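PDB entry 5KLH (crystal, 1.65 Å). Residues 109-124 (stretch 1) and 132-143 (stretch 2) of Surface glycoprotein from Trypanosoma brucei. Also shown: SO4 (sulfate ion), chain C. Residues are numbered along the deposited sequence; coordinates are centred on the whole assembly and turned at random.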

ATOM      1  N   TYR A 109      22.599  27.842  12.685  1.00 13.16           N
ATOM      2  CA  TYR A 109      23.886  27.177  12.564  1.00 16.18           C
ATOM      3  C   TYR A 109      23.684  25.695  12.768  1.00 17.12           C
ATOM      4  O   TYR A 109      23.033  25.298  13.731  1.00 24.24           O
ATOM      5  CB  TYR A 109      24.882  27.723  13.580  1.00 15.11           C
ATOM      6  CG  TYR A 109      26.257  27.121  13.462  1.00 13.80           C
ATOM      7  CD1 TYR A 109      27.098  27.485  12.425  1.00 18.81           C
ATOM      8  CD2 TYR A 109      26.713  26.201  14.391  1.00 18.22           C
ATOM      9  CE1 TYR A 109      28.356  26.944  12.307  1.00 23.85           C
ATOM     10  CE2 TYR A 109      27.974  25.659  14.288  1.00 20.44           C
ATOM     11  CZ  TYR A 109      28.790  26.034  13.246  1.00 22.68           C
ATOM     12  OH  TYR A 109      30.049  25.498  13.128  1.00 31.30           O
ATOM     13  N   SER A 110      24.280  24.906  11.876  1.00 18.60           N
ATOM     14  CA  SER A 110      24.069  23.465  11.777  1.00 26.12           C
ATOM     15  C   SER A 110      23.824  22.781  13.114  1.00 26.67           C
ATOM     16  O   SER A 110      22.730  22.282  13.379  1.00 26.12           O
ATOM     17  CB  SER A 110      25.272  22.823  11.077  1.00 33.32           C
ATOM     18  OG  SER A 110      26.459  22.992  11.840  1.00 35.67           O
ATOM     19  N   ARG A 111      24.834  22.809  13.971  1.00 26.54           N
ATOM     20  CA  ARG A 111      24.785  22.108  15.246  1.00 25.07           C
ATOM     21  C   ARG A 111      23.733  22.636  16.233  1.00 32.34           C
ATOM     22  O   ARG A 111      23.387  21.963  17.201  1.00 44.38           O
ATOM     23  CB  ARG A 111      26.176  22.161  15.900  1.00 26.32           C
ATOM     24  CG  ARG A 111      27.303  21.642  15.020  1.00 30.76           C
ATOM     25  CD  ARG A 111      28.326  20.858  15.848  1.00 45.93           C
ATOM     26  NE  ARG A 111      27.713  19.725  16.548  1.00 52.82           N
ATOM     27  CZ  ARG A 111      27.825  18.453  16.172  1.00 49.22           C
ATOM     28  NH1 ARG A 111      28.543  18.130  15.103  1.00 44.44           N
ATOM     29  NH2 ARG A 111      27.226  17.495  16.871  1.00 51.25           N
ATOM     30  N   LYS A 112      23.225  23.835  15.980  1.00 23.15           N
ATOM     31  CA  LYS A 112      22.358  24.530  16.930  1.00 17.13           C
ATOM     32  C   LYS A 112      21.059  25.030  16.276  1.00 24.39           C
ATOM     33  O   LYS A 112      20.367  25.905  16.799  1.00 20.90           O
ATOM     34  CB  LYS A 112      23.133  25.701  17.553  1.00 24.90           C
ATOM     35  CG  LYS A 112      22.624  26.149  18.908  1.00 36.01           C
ATOM     36  CD  LYS A 112      23.455  27.303  19.450  1.00 39.44           C
ATOM     37  CE  LYS A 112      22.562  28.462  19.861  1.00 35.47           C
ATOM     38  NZ  LYS A 112      21.565  28.021  20.875  1.00 41.70           N
ATOM     39  N   CYS A 113      20.719  24.467  15.127  1.00 16.92           N
ATOM     40  CA  CYS A 113      19.540  24.929  14.406  1.00 17.47           C
ATOM     41  C   CYS A 113      18.236  24.371  14.993  1.00 21.06           C
ATOM     42  O   CYS A 113      18.254  23.422  15.784  1.00 20.06           O
ATOM     43  CB  CYS A 113      19.658  24.548  12.934  1.00 15.08           C
ATOM     44  SG  CYS A 113      19.672  22.773  12.681  1.00 19.34           S
ATOM     45  N   ASP A 114      17.108  24.960  14.591  1.00 17.85           N
ATOM     46  CA  ASP A 114      15.797  24.400  14.914  1.00 13.77           C
ATOM     47  C   ASP A 114      14.883  24.498  13.703  1.00 18.08           C
ATOM     48  O   ASP A 114      15.144  25.271  12.783  1.00 17.66           O
ATOM     49  CB  ASP A 114      15.175  25.115  16.119  1.00 15.95           C
ATOM     50  CG  ASP A 114      14.834  26.558  15.824  1.00 21.00           C
ATOM     51  OD1 ASP A 114      13.833  26.807  15.114  1.00 23.21           O
ATOM     52  OD2 ASP A 114      15.575  27.446  16.298  1.00 31.63           O
ATOM     53  N   CYS A 115      13.806  23.718  13.710  1.00 14.34           N
ATOM     54  CA  CYS A 115      12.867  23.701  12.591  1.00 15.32           C
ATOM     55  C   CYS A 115      11.542  24.383  12.879  1.00 15.13           C
ATOM     56  O   CYS A 115      10.521  23.994  12.312  1.00 16.25           O
ATOM     57  CB  CYS A 115      12.564  22.263  12.175  1.00 13.89           C
ATOM     58  SG  CYS A 115      13.976  21.306  11.678  1.00 16.53           S
ATOM     59  N   GLN A 116      11.540  25.391  13.744  1.00 16.63           N
ATOM     60  CA  GLN A 116      10.273  25.974  14.172  1.00 20.29           C
ATOM     61  C   GLN A 116       9.398  26.462  13.022  1.00 15.50           C
ATOM     62  O   GLN A 116       8.204  26.174  12.997  1.00 15.23           O
ATOM     63  CB  GLN A 116      10.522  27.113  15.158  1.00 16.93           C
ATOM     64  CG  GLN A 116      10.949  26.622  16.533  1.00 18.06           C
ATOM     65  CD  GLN A 116      10.866  27.706  17.581  1.00 25.71           C
ATOM     66  OE1 GLN A 116       9.805  28.297  17.794  1.00 25.12           O
ATOM     67  NE2 GLN A 116      11.982  27.971  18.249  1.00 28.18           N
ATOM     68  N   GLU A 117       9.975  27.189  12.068  1.00 16.30           N
ATOM     69  CA  GLU A 117       9.150  27.719  10.982  1.00 19.92           C
ATOM     70  C   GLU A 117       8.526  26.609  10.134  1.00 17.78           C
ATOM     71  O   GLU A 117       7.346  26.675   9.798  1.00 17.78           O
ATOM     72  CB  GLU A 117       9.950  28.664  10.080  1.00 16.26           C
ATOM     73  CG  GLU A 117       9.131  29.165   8.885  1.00 18.38           C
ATOM     74  CD  GLU A 117       9.846  30.239   8.078  1.00 28.41           C
ATOM     75  OE1 GLU A 117      11.093  30.216   8.033  1.00 29.34           O
ATOM     76  OE2 GLU A 117       9.157  31.105   7.493  1.00 30.00           O
ATOM     77  N   LYS A 118       9.322  25.602   9.777  1.00 14.24           N
ATOM     78  CA  LYS A 118       8.819  24.495   8.975  1.00 13.79           C
ATOM     79  C   LYS A 118       7.817  23.652   9.759  1.00 16.42           C
ATOM     80  O   LYS A 118       6.853  23.156   9.180  1.00 16.03           O
ATOM     81  CB  LYS A 118       9.964  23.606   8.476  1.00 18.25           C
ATOM     82  CG  LYS A 118      10.805  24.242   7.388  1.00 22.14           C
ATOM     83  CD  LYS A 118      10.012  24.422   6.117  1.00 22.15           C
ATOM     84  CE  LYS A 118      10.948  24.786   4.973  1.00 32.24           C
ATOM     85  NZ  LYS A 118      12.208  23.980   5.052  1.00 39.58           N
ATOM     86  N   HIS A 119       8.042  23.500  11.060  1.00 13.27           N
ATOM     87  CA  HIS A 119       7.097  22.773  11.911  1.00 11.84           C
ATOM     88  C   HIS A 119       5.752  23.498  11.940  1.00 16.36           C
ATOM     89  O   HIS A 119       4.695  22.877  11.778  1.00 16.66           O
ATOM     90  CB  HIS A 119       7.653  22.616  13.327  1.00 14.79           C
ATOM     91  CG  HIS A 119       6.767  21.819  14.234  1.00 13.60           C
ATOM     92  ND1 HIS A 119       6.533  22.173  15.544  1.00 17.96           N
ATOM     93  CD2 HIS A 119       6.051  20.690  14.013  1.00 15.70           C
ATOM     94  CE1 HIS A 119       5.713  21.292  16.095  1.00 18.22           C
ATOM     95  NE2 HIS A 119       5.406  20.385  15.185  1.00 15.48           N
ATOM     96  N   GLU A 120       5.802  24.813  12.134  1.00 19.72           N
ATOM     97  CA  GLU A 120       4.596  25.640  12.161  1.00 18.44           C
ATOM     98  C   GLU A 120       3.794  25.484  10.873  1.00 16.69           C
ATOM     99  O   GLU A 120       2.569  25.398  10.897  1.00 17.81           O
ATOM    100  CB  GLU A 120       4.963  27.111  12.379  1.00 14.96           C
ATOM    101  CG  GLU A 120       5.406  27.447  13.794  1.00 26.30           C
ATOM    102  CD  GLU A 120       6.197  28.744  13.866  1.00 28.36           C
ATOM    103  OE1 GLU A 120       6.280  29.449  12.839  1.00 27.94           O
ATOM    104  OE2 GLU A 120       6.744  29.054  14.947  1.00 27.92           O
ATOM    105  N   GLN A 121       4.501  25.449   9.746  1.00 18.93           N
ATOM    106  CA  GLN A 121       3.862  25.261   8.450  1.00 17.57           C
ATOM    107  C   GLN A 121       3.189  23.889   8.367  1.00 21.21           C
ATOM    108  O   GLN A 121       2.042  23.771   7.926  1.00 21.18           O
ATOM    109  CB  GLN A 121       4.891  25.422   7.323  1.00 20.60           C
ATOM    110  CG  GLN A 121       4.299  25.395   5.928  1.00 29.87           C
ATOM    111  CD  GLN A 121       5.298  25.826   4.862  1.00 54.36           C
ATOM    112  OE1 GLN A 121       6.493  25.979   5.134  1.00 51.65           O
ATOM    113  NE2 GLN A 121       4.808  26.033   3.643  1.00 47.26           N
ATOM    114  N   PHE A 122       3.908  22.863   8.813  1.00 15.50           N
ATOM    115  CA  PHE A 122       3.401  21.498   8.823  1.00 16.49           C
ATOM    116  C   PHE A 122       2.164  21.365   9.704  1.00 17.31           C
ATOM    117  O   PHE A 122       1.220  20.653   9.358  1.00 16.83           O
ATOM    118  CB  PHE A 122       4.500  20.540   9.304  1.00 18.25           C
ATOM    119  CG  PHE A 122       4.115  19.082   9.252  1.00 22.74           C
ATOM    120  CD1 PHE A 122       4.242  18.362   8.072  1.00 18.37           C
ATOM    121  CD2 PHE A 122       3.656  18.427  10.393  1.00 16.46           C
ATOM    122  CE1 PHE A 122       3.908  17.013   8.021  1.00 21.83           C
ATOM    123  CE2 PHE A 122       3.314  17.083  10.349  1.00 15.79           C
ATOM    124  CZ  PHE A 122       3.441  16.372   9.164  1.00 19.86           C
ATOM    125  N   ARG A 123       2.177  22.046  10.843  1.00 19.85           N
ATOM    126  CA  ARG A 123       1.043  22.020  11.761  1.00 18.56           C
ATOM    127  C   ARG A 123      -0.170  22.714  11.143  1.00 18.69           C
ATOM    128  O   ARG A 123      -1.295  22.199  11.200  1.00 19.33           O
ATOM    129  CB  ARG A 123       1.433  22.665  13.093  1.00 19.98           C
ATOM    130  CG  ARG A 123       0.303  22.845  14.097  1.00 21.09           C
ATOM    131  CD  ARG A 123       0.879  23.153  15.473  1.00 23.95           C
ATOM    132  NE  ARG A 123       1.750  24.331  15.452  1.00 21.14           N
ATOM    133  CZ  ARG A 123       2.681  24.610  16.365  1.00 21.25           C
ATOM    134  NH1 ARG A 123       2.888  23.796  17.395  1.00 19.61           N
ATOM    135  NH2 ARG A 123       3.412  25.713  16.245  1.00 23.50           N
ATOM    136  N   ASN A 124       0.060  23.874  10.534  1.00 17.19           N
ATOM    137  CA  ASN A 124      -1.025  24.600   9.877  1.00 21.52           C
ATOM    138  C   ASN A 124      -1.580  23.804   8.708  1.00 20.82           C
ATOM    139  O   ASN A 124      -2.781  23.841   8.435  1.00 23.95           O
ATOM    140  CB  ASN A 124      -0.557  25.979   9.394  1.00 23.47           C
ATOM    141  CG  ASN A 124      -0.246  26.933  10.537  1.00 27.41           C
ATOM    142  OD1 ASN A 124      -0.728  26.767  11.659  1.00 25.07           O
ATOM    143  ND2 ASN A 124       0.567  27.949  10.248  1.00 23.11           N
ATOM    144  N   GLN A 132      -6.095  16.571  12.976  1.00 21.52           N
ATOM    145  CA  GLN A 132      -5.871  17.124  14.302  1.00 27.27           C
ATOM    146  C   GLN A 132      -4.386  17.050  14.596  1.00 21.59           C
ATOM    147  O   GLN A 132      -3.735  16.082  14.218  1.00 21.78           O
ATOM    148  CB  GLN A 132      -6.682  16.365  15.355  1.00 25.22           C
ATOM    149  CG  GLN A 132      -8.159  16.713  15.326  1.00 29.29           C
ATOM    150  CD  GLN A 132      -9.005  15.765  16.147  1.00 29.71           C
ATOM    151  OE1 GLN A 132      -8.625  15.368  17.250  1.00 39.56           O
ATOM    152  NE2 GLN A 132     -10.155  15.379  15.602  1.00 36.60           N
ATOM    153  N   TYR A 133      -3.842  18.075  15.238  1.00 17.77           N
ATOM    154  CA  TYR A 133      -2.414  18.100  15.499  1.00 16.81           C
ATOM    155  C   TYR A 133      -2.092  17.893  16.971  1.00 20.30           C
ATOM    156  O   TYR A 133      -2.812  18.352  17.860  1.00 21.79           O
ATOM    157  CB  TYR A 133      -1.783  19.416  15.016  1.00 16.58           C
ATOM    158  CG  TYR A 133      -0.308  19.248  14.754  1.00 15.33           C
ATOM    159  CD1 TYR A 133       0.130  18.668  13.569  1.00 16.03           C
ATOM    160  CD2 TYR A 133       0.639  19.622  15.699  1.00 17.54           C
ATOM    161  CE1 TYR A 133       1.480  18.490  13.320  1.00 14.84           C
ATOM    162  CE2 TYR A 133       1.989  19.447  15.460  1.00 19.15           C
ATOM    163  CZ  TYR A 133       2.399  18.881  14.265  1.00 17.24           C
ATOM    164  OH  TYR A 133       3.741  18.700  14.034  1.00 18.27           O
ATOM    165  N   SER A 134      -0.996  17.190  17.217  1.00 15.92           N
ATOM    166  CA  SER A 134      -0.465  17.041  18.558  1.00 18.90           C
ATOM    167  C   SER A 134       0.957  17.580  18.570  1.00 23.09           C
ATOM    168  O   SER A 134       1.835  17.013  17.919  1.00 19.41           O
ATOM    169  CB  SER A 134      -0.503  15.578  18.995  1.00 22.09           C
ATOM    170  OG  SER A 134       0.119  15.401  20.248  1.00 23.96           O
ATOM    171  N   THR A 135       1.185  18.675  19.292  1.00 17.16           N
ATOM    172  CA  THR A 135       2.526  19.256  19.379  1.00 18.15           C
ATOM    173  C   THR A 135       3.299  18.596  20.510  1.00 22.02           C
ATOM    174  O   THR A 135       2.802  18.488  21.629  1.00 22.74           O
ATOM    175  CB  THR A 135       2.474  20.782  19.590  1.00 17.64           C
ATOM    176  OG1 THR A 135       1.865  21.389  18.441  1.00 18.78           O
ATOM    177  CG2 THR A 135       3.868  21.353  19.787  1.00 20.30           C
ATOM    178  N   GLN A 136       4.506  18.135  20.204  1.00 17.55           N
ATOM    179  CA  GLN A 136       5.331  17.443  21.187  1.00 18.83           C
ATOM    180  C   GLN A 136       6.519  18.273  21.633  1.00 19.42           C
ATOM    181  O   GLN A 136       6.918  18.216  22.796  1.00 21.33           O
ATOM    182  CB  GLN A 136       5.815  16.105  20.619  1.00 21.51           C
ATOM    183  CG  GLN A 136       4.712  15.093  20.429  1.00 31.17           C
ATOM    184  CD  GLN A 136       4.095  14.663  21.747  1.00 35.49           C
ATOM    185  OE1 GLN A 136       4.788  14.539  22.764  1.00 38.32           O
ATOM    186  NE2 GLN A 136       2.781  14.440  21.741  1.00 30.48           N
ATOM    187  N   SER A 137       7.098  19.035  20.710  1.00 16.18           N
ATOM    188  CA  SER A 137       8.219  19.903  21.051  1.00 15.94           C
ATOM    189  C   SER A 137       8.091  21.230  20.334  1.00 21.79           C
ATOM    190  O   SER A 137       8.182  21.288  19.108  1.00 21.24           O
ATOM    191  CB  SER A 137       9.557  19.249  20.703  1.00 18.84           C
ATOM    192  OG  SER A 137      10.620  20.154  20.967  1.00 20.41           O
ATOM    193  N   SER A 138       7.870  22.292  21.102  1.00 20.25           N
ATOM    194  CA  SER A 138       7.698  23.620  20.528  1.00 21.52           C
ATOM    195  C   SER A 138       9.015  24.187  20.010  1.00 17.13           C
ATOM    196  O   SER A 138       9.050  24.812  18.951  1.00 22.59           O
ATOM    197  CB  SER A 138       7.086  24.566  21.558  1.00 19.37           C
ATOM    198  OG  SER A 138       5.878  24.029  22.057  1.00 25.15           O
ATOM    199  N   LYS A 139      10.093  23.962  20.748  1.00 16.90           N
ATOM    200  CA  LYS A 139      11.391  24.474  20.334  1.00 18.28           C
ATOM    201  C   LYS A 139      11.882  23.767  19.072  1.00 21.32           C
ATOM    202  O   LYS A 139      12.681  24.327  18.323  1.00 19.02           O
ATOM    203  CB  LYS A 139      12.400  24.322  21.467  1.00 23.65           C
ATOM    204  CG  LYS A 139      12.162  25.309  22.593  1.00 33.70           C
ATOM    205  CD  LYS A 139      12.877  24.891  23.864  1.00 48.71           C
ATOM    206  CE  LYS A 139      13.211  26.109  24.704  1.00 57.37           C
ATOM    207  NZ  LYS A 139      14.005  27.093  23.912  1.00 59.30           N
ATOM    208  N   CYS A 140      11.403  22.538  18.864  1.00 19.02           N
ATOM    209  CA  CYS A 140      11.666  21.750  17.655  1.00 12.45           C
ATOM    210  C   CYS A 140      13.126  21.839  17.188  1.00 18.93           C
ATOM    211  O   CYS A 140      13.395  22.290  16.070  1.00 15.58           O
ATOM    212  CB  CYS A 140      10.725  22.201  16.535  1.00 19.91           C
ATOM    213  SG  CYS A 140      10.606  21.069  15.144  1.00 17.74           S
ATOM    214  N   ARG A 141      14.050  21.428  18.057  1.00 18.46           N
ATOM    215  CA  ARG A 141      15.487  21.463  17.767  1.00 18.23           C
ATOM    216  C   ARG A 141      15.872  20.323  16.849  1.00 15.19           C
ATOM    217  O   ARG A 141      15.115  19.367  16.706  1.00 17.17           O
ATOM    218  CB  ARG A 141      16.324  21.363  19.047  1.00 23.73           C
ATOM    219  CG  ARG A 141      15.994  22.370  20.143  1.00 33.77           C
ATOM    220  CD  ARG A 141      16.981  22.211  21.306  1.00 38.97           C
ATOM    221  NE  ARG A 141      16.508  22.800  22.559  1.00 54.51           N
ATOM    222  CZ  ARG A 141      16.558  24.100  22.846  1.00 53.52           C
ATOM    223  NH1 ARG A 141      17.045  24.963  21.960  1.00 54.53           N
ATOM    224  NH2 ARG A 141      16.109  24.542  24.015  1.00 60.12           N
ATOM    225  N   LEU A 142      17.058  20.417  16.259  1.00 14.57           N
ATOM    226  CA  LEU A 142      17.578  19.365  15.389  1.00 14.43           C
ATOM    227  C   LEU A 142      17.427  18.001  16.036  1.00 17.05           C
ATOM    228  O   LEU A 142      17.836  17.804  17.181  1.00 23.70           O
ATOM    229  CB  LEU A 142      19.049  19.630  15.059  1.00 16.36           C
ATOM    230  CG  LEU A 142      19.723  18.641  14.120  1.00 19.48           C
ATOM    231  CD1 LEU A 142      18.968  18.580  12.824  1.00 19.76           C
ATOM    232  CD2 LEU A 142      21.172  19.043  13.870  1.00 20.41           C
ATOM    233  N   GLY A 143      16.810  17.070  15.313  1.00 19.65           N
ATOM    234  CA  GLY A 143      16.705  15.700  15.779  1.00 24.88           C
ATOM    235  C   GLY A 143      15.448  15.394  16.573  1.00 24.90           C
ATOM    236  O   GLY A 143      15.163  14.223  16.851  1.00 25.93           O
TER
HETATM  237  S   SO4 C 301      -1.592  22.461  18.778  1.00 29.14           S
HETATM  238  O1  SO4 C 301      -0.777  23.598  19.187  1.00 31.18           O
HETATM  239  O2  SO4 C 301      -2.178  22.731  17.462  1.00 22.86           O
HETATM  240  O3  SO4 C 301      -0.731  21.281  18.741  1.00 23.07           O
HETATM  241  O4  SO4 C 301      -2.676  22.235  19.737  1.00 36.35           O
HETATM  242  O   HOH W   1       7.701  24.538  16.505  1.00 21.38           O
HETATM  243  O   HOH W   2       4.319  25.050  19.771  1.00 29.85           O

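The two stretches run roughly antiparallel: helix 116-124 and strand 132-135 meet at 151° between their directions, with axes 9.5 Å apart at closest approach. That spacing leaves room for side chains between helix and strand, whereas the loops that follow the strand and precede the helix come close enough for backbone to bond with backbone.

In the strand, alternation decides who takes part: Tyr133 and Thr135 point toward the helix, while Ser134 points away. Tyr133 is the centrepiece. Its ring is long enough to span the gap, and its hydroxyl, at the far end, forms a short hydrogen bond with the helix, Tyr133 OH to His119 NE2, 2.6 Å. Both groups can donate or accept a hydrogen bond, which suits them to pair at the buried His119. The phenol ring also has an apolar surface. Arg123 CG lies over one face, 3.9 Å from the ring centroid, in a CH-pi contact that uses the aliphatic part of the arginine. Phe122 CD2 meets Tyr133 CE1 at 3.6 Å, edge near edge.

The charged end of Arg123 continues to Thr135, where Arg123 NH1 donates to Thr135 OG1 at 2.8 Å. A hydroxyl can accept and donate at once, and Thr135 does both: Thr135 OG1 donates a hydrogen bond to sulfate O3 at 2.6 Å. The sulfate probably comes from the crystallisation liquor. The threonine methyl, Thr135 CG2, lies 4.1 Å from His119 CE1, at the edge of the imidazole.

Beyond the strand, two waters bridge the stretches. One water joins His119 ND1 to the carbonyl oxygen of Ser138, so both imidazole nitrogens are engaged; another links Arg123 NH1 to Ser138 OG. Lys139 points its side chain away, yet its carbonyl oxygen, Lys139 O, lies 3.4 Å from Gln116 CG.

Cys140 turns toward stretch 1, Cys140 SG lying 3.8 Å from both Cys115 CB and His119 CB. Compact and apolar, it suits this buried site, and it is covalently bonded elsewhere in the structure. Its carbonyl accepts a nearly straight hydrogen bond, Cys115 N to Cys140 O, 2.8 Å. One residue on, Arg141 bridges with Asp114, their CA atoms 4.1 Å apart. Arg141 points away, while Asp114 OD1 accepts from Gln116 N at 3.0 Å, satisfying an amide in the helix's first turn.

Leu142 completes the bridge: Leu142 N donates to Cys113 O at 3.3 Å. Its hydrocarbon side chain covers Cys113, with Leu142 CB 4.0 Å from Cys113 SG, and reaches Ser110 O through Leu142 CD2 at 3.6 Å.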